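Local coordinates for protein dihydropteroate synthase (Xanthomonas albilineans, PDB 6Q62) that probably catalyses the condensation of para-aminobenzoate with 6-hydroxymethyl-7,8-dihydropterin diphosphate to give 7,8-dihydropteroate, a step in folate synthesis, at residues A164-H167 with R168-E172. Sequence-based numbering, arbitrary orientation.
Sequences AEVH and RFLVE
The guanidinium of Arg168 and the carboxylate of Glu165 run nearly parallel, 10° between their planes, as the two side chains lie side by side and point the same way, the Arg168 chain bending at chi3 (82°). Glu165 CG meets the guanidinium obliquely, 4.0 Å from Arg168 NH2. The charged groups themselves do not touch: Glu165 OE1 is 4.9 Å from Arg168 NH2, while OE2 accepts a hydrogen bond from the backbone N of Asp161. The His167 imidazole has Arg168 N at its edge, near the ring plane, and CG2 of Val171 approaching obliquely, 3.8 Å from His167 CE1. Its CG lies anti to the backbone N (chi1 -176°) and beside the carbonyl carbon, which brings the imidazole to Val171, one turn on. All of this lies along helix 162-179, which follows strand 141-144 and precedes strand 187-190 in the TIM barrel of this pterin-binding enzyme. Four successive backbone hydrogen bonds, each from N of residue i+4 to O of residue i, hold the turns. On the buried side, Val166 CG1 packs against Leu170 CD1 at 3.8 Å, and Leu170 also touches Leu212 of helix 209-212. The Phe169 ring leads away from the preceding turn and makes an edge-to-face stack with His145.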
ATOM      1  N   ALA A 164       2.407 -17.792 -20.056  1.00 15.14           N
ATOM      2  CA  ALA A 164       1.702 -18.634 -21.014  1.00 15.16           C
ATOM      3  C   ALA A 164       1.433 -20.028 -20.419  1.00 18.03           C
ATOM      4  O   ALA A 164       0.348 -20.565 -20.616  1.00 18.49           O
ATOM      5  CB  ALA A 164       2.494 -18.753 -22.304  1.00 15.85           C
ATOM      6  N   GLU A 165       2.392 -20.579 -19.671  1.00 16.58           N
ATOM      7  CA  GLU A 165       2.275 -21.898 -19.035  1.00 16.16           C
ATOM      8  C   GLU A 165       1.191 -21.915 -17.952  1.00 18.05           C
ATOM      9  O   GLU A 165       0.366 -22.834 -17.925  1.00 16.55           O
ATOM     10  CB  GLU A 165       3.631 -22.377 -18.517  1.00 17.65           C
ATOM     11  CG  GLU A 165       4.500 -22.879 -19.659  1.00 34.47           C
ATOM     12  CD  GLU A 165       5.956 -23.154 -19.347  1.00 55.17           C
ATOM     13  OE1 GLU A 165       6.234 -23.980 -18.447  1.00 55.79           O
ATOM     14  OE2 GLU A 165       6.825 -22.566 -20.031  1.00 46.76           O
ATOM     15  N   VAL A 166       1.179 -20.888 -17.076  1.00 15.29           N
ATOM     16  CA  VAL A 166       0.135 -20.764 -16.051  1.00 12.86           C
ATOM     17  C   VAL A 166      -1.232 -20.589 -16.704  1.00 15.84           C
ATOM     18  O   VAL A 166      -2.163 -21.286 -16.317  1.00 16.08           O
ATOM     19  CB  VAL A 166       0.438 -19.658 -15.001  1.00 14.74           C
ATOM     20  CG1 VAL A 166      -0.784 -19.369 -14.127  1.00 14.67           C
ATOM     21  CG2 VAL A 166       1.626 -20.036 -14.125  1.00 14.11           C
ATOM     22  N   HIS A 167      -1.344 -19.719 -17.737  1.00 14.37           N
ATOM     23  CA  HIS A 167      -2.603 -19.508 -18.473  1.00 14.45           C
ATOM     24  C   HIS A 167      -3.098 -20.840 -19.060  1.00 15.53           C
ATOM     25  O   HIS A 167      -4.259 -21.173 -18.910  1.00 13.46           O
ATOM     26  CB  HIS A 167      -2.383 -18.479 -19.618  1.00 16.89           C
ATOM     27  CG  HIS A 167      -3.608 -18.107 -20.400  1.00 21.82           C
ATOM     28  ND1 HIS A 167      -4.054 -18.886 -21.452  1.00 24.30           N
ATOM     29  CD2 HIS A 167      -4.372 -16.994 -20.332  1.00 24.77           C
ATOM     30  CE1 HIS A 167      -5.102 -18.254 -21.956  1.00 24.08           C
ATOM     31  NE2 HIS A 167      -5.329 -17.109 -21.321  1.00 25.11           N
ATOM     32  N   ARG A 168      -2.204 -21.584 -19.726  1.00 13.12           N
ATOM     33  CA  ARG A 168      -2.536 -22.854 -20.378  1.00 12.81           C
ATOM     34  C   ARG A 168      -3.050 -23.854 -19.338  1.00 13.27           C
ATOM     35  O   ARG A 168      -4.085 -24.470 -19.563  1.00 13.46           O
ATOM     36  CB  ARG A 168      -1.285 -23.411 -21.096  1.00 17.44           C
ATOM     37  CG  ARG A 168      -1.533 -24.713 -21.871  1.00 33.67           C
ATOM     38  CD  ARG A 168      -0.315 -25.098 -22.697  1.00 52.38           C
ATOM     39  NE  ARG A 168       0.711 -25.788 -21.908  1.00 73.71           N
ATOM     40  CZ  ARG A 168       2.016 -25.520 -21.954  1.00 92.92           C
ATOM     41  NH1 ARG A 168       2.475 -24.548 -22.736  1.00 82.03           N
ATOM     42  NH2 ARG A 168       2.867 -26.206 -21.203  1.00 81.61           N
ATOM     43  N   PHE A 169      -2.346 -23.972 -18.180  1.00 11.05           N
ATOM     44  CA  PHE A 169      -2.770 -24.866 -17.104  1.00 11.25           C
ATOM     45  C   PHE A 169      -4.182 -24.512 -16.603  1.00 15.12           C
ATOM     46  O   PHE A 169      -5.003 -25.399 -16.410  1.00 14.46           O
ATOM     47  CB  PHE A 169      -1.762 -24.850 -15.957  1.00 12.57           C
ATOM     48  CG  PHE A 169      -2.174 -25.671 -14.755  1.00 13.95           C
ATOM     49  CD1 PHE A 169      -1.849 -27.019 -14.668  1.00 17.29           C
ATOM     50  CD2 PHE A 169      -2.884 -25.092 -13.702  1.00 15.84           C
ATOM     51  CE1 PHE A 169      -2.203 -27.777 -13.532  1.00 17.64           C
ATOM     52  CE2 PHE A 169      -3.219 -25.840 -12.566  1.00 17.24           C
ATOM     53  CZ  PHE A 169      -2.884 -27.183 -12.493  1.00 16.06           C
ATOM     54  N   LEU A 170      -4.449 -23.217 -16.361  1.00 14.59           N
ATOM     55  CA  LEU A 170      -5.767 -22.788 -15.849  1.00 13.42           C
ATOM     56  C   LEU A 170      -6.893 -23.005 -16.839  1.00 18.68           C
ATOM     57  O   LEU A 170      -7.984 -23.384 -16.416  1.00 17.67           O
ATOM     58  CB  LEU A 170      -5.707 -21.344 -15.337  1.00 13.64           C
ATOM     59  CG  LEU A 170      -4.762 -21.214 -14.115  1.00 15.35           C
ATOM     60  CD1 LEU A 170      -4.506 -19.756 -13.773  1.00 14.56           C
ATOM     61  CD2 LEU A 170      -5.296 -22.001 -12.899  1.00 14.68           C
ATOM     62  N   VAL A 171      -6.638 -22.828 -18.161  1.00 17.16           N
ATOM     63  CA  VAL A 171      -7.635 -23.120 -19.200  1.00 15.97           C
ATOM     64  C   VAL A 171      -7.982 -24.640 -19.103  1.00 16.47           C
ATOM     65  O   VAL A 171      -9.154 -25.004 -19.041  1.00 15.56           O
ATOM     66  CB  VAL A 171      -7.083 -22.737 -20.600  1.00 20.52           C
ATOM     67  CG1 VAL A 171      -7.877 -23.394 -21.726  1.00 19.75           C
ATOM     68  CG2 VAL A 171      -7.067 -21.226 -20.780  1.00 20.71           C
ATOM     69  N   GLU A 172      -6.946 -25.500 -19.040  1.00 14.51           N
ATOM     70  CA  GLU A 172      -7.096 -26.969 -18.894  1.00 15.06           C
ATOM     71  C   GLU A 172      -7.912 -27.357 -17.656  1.00 14.77           C
ATOM     72  O   GLU A 172      -8.792 -28.204 -17.748  1.00 16.65           O
ATOM     73  CB  GLU A 172      -5.728 -27.641 -18.815  1.00 16.18           C
ATOM     74  CG  GLU A 172      -5.019 -27.671 -20.155  1.00 30.52           C
ATOM     75  CD  GLU A 172      -3.537 -27.990 -20.139  1.00 52.33           C
ATOM     76  OE1 GLU A 172      -2.973 -28.226 -19.045  1.00 35.48           O
ATOM     77  OE2 GLU A 172      -2.935 -27.985 -21.236  1.00 54.22           O
TER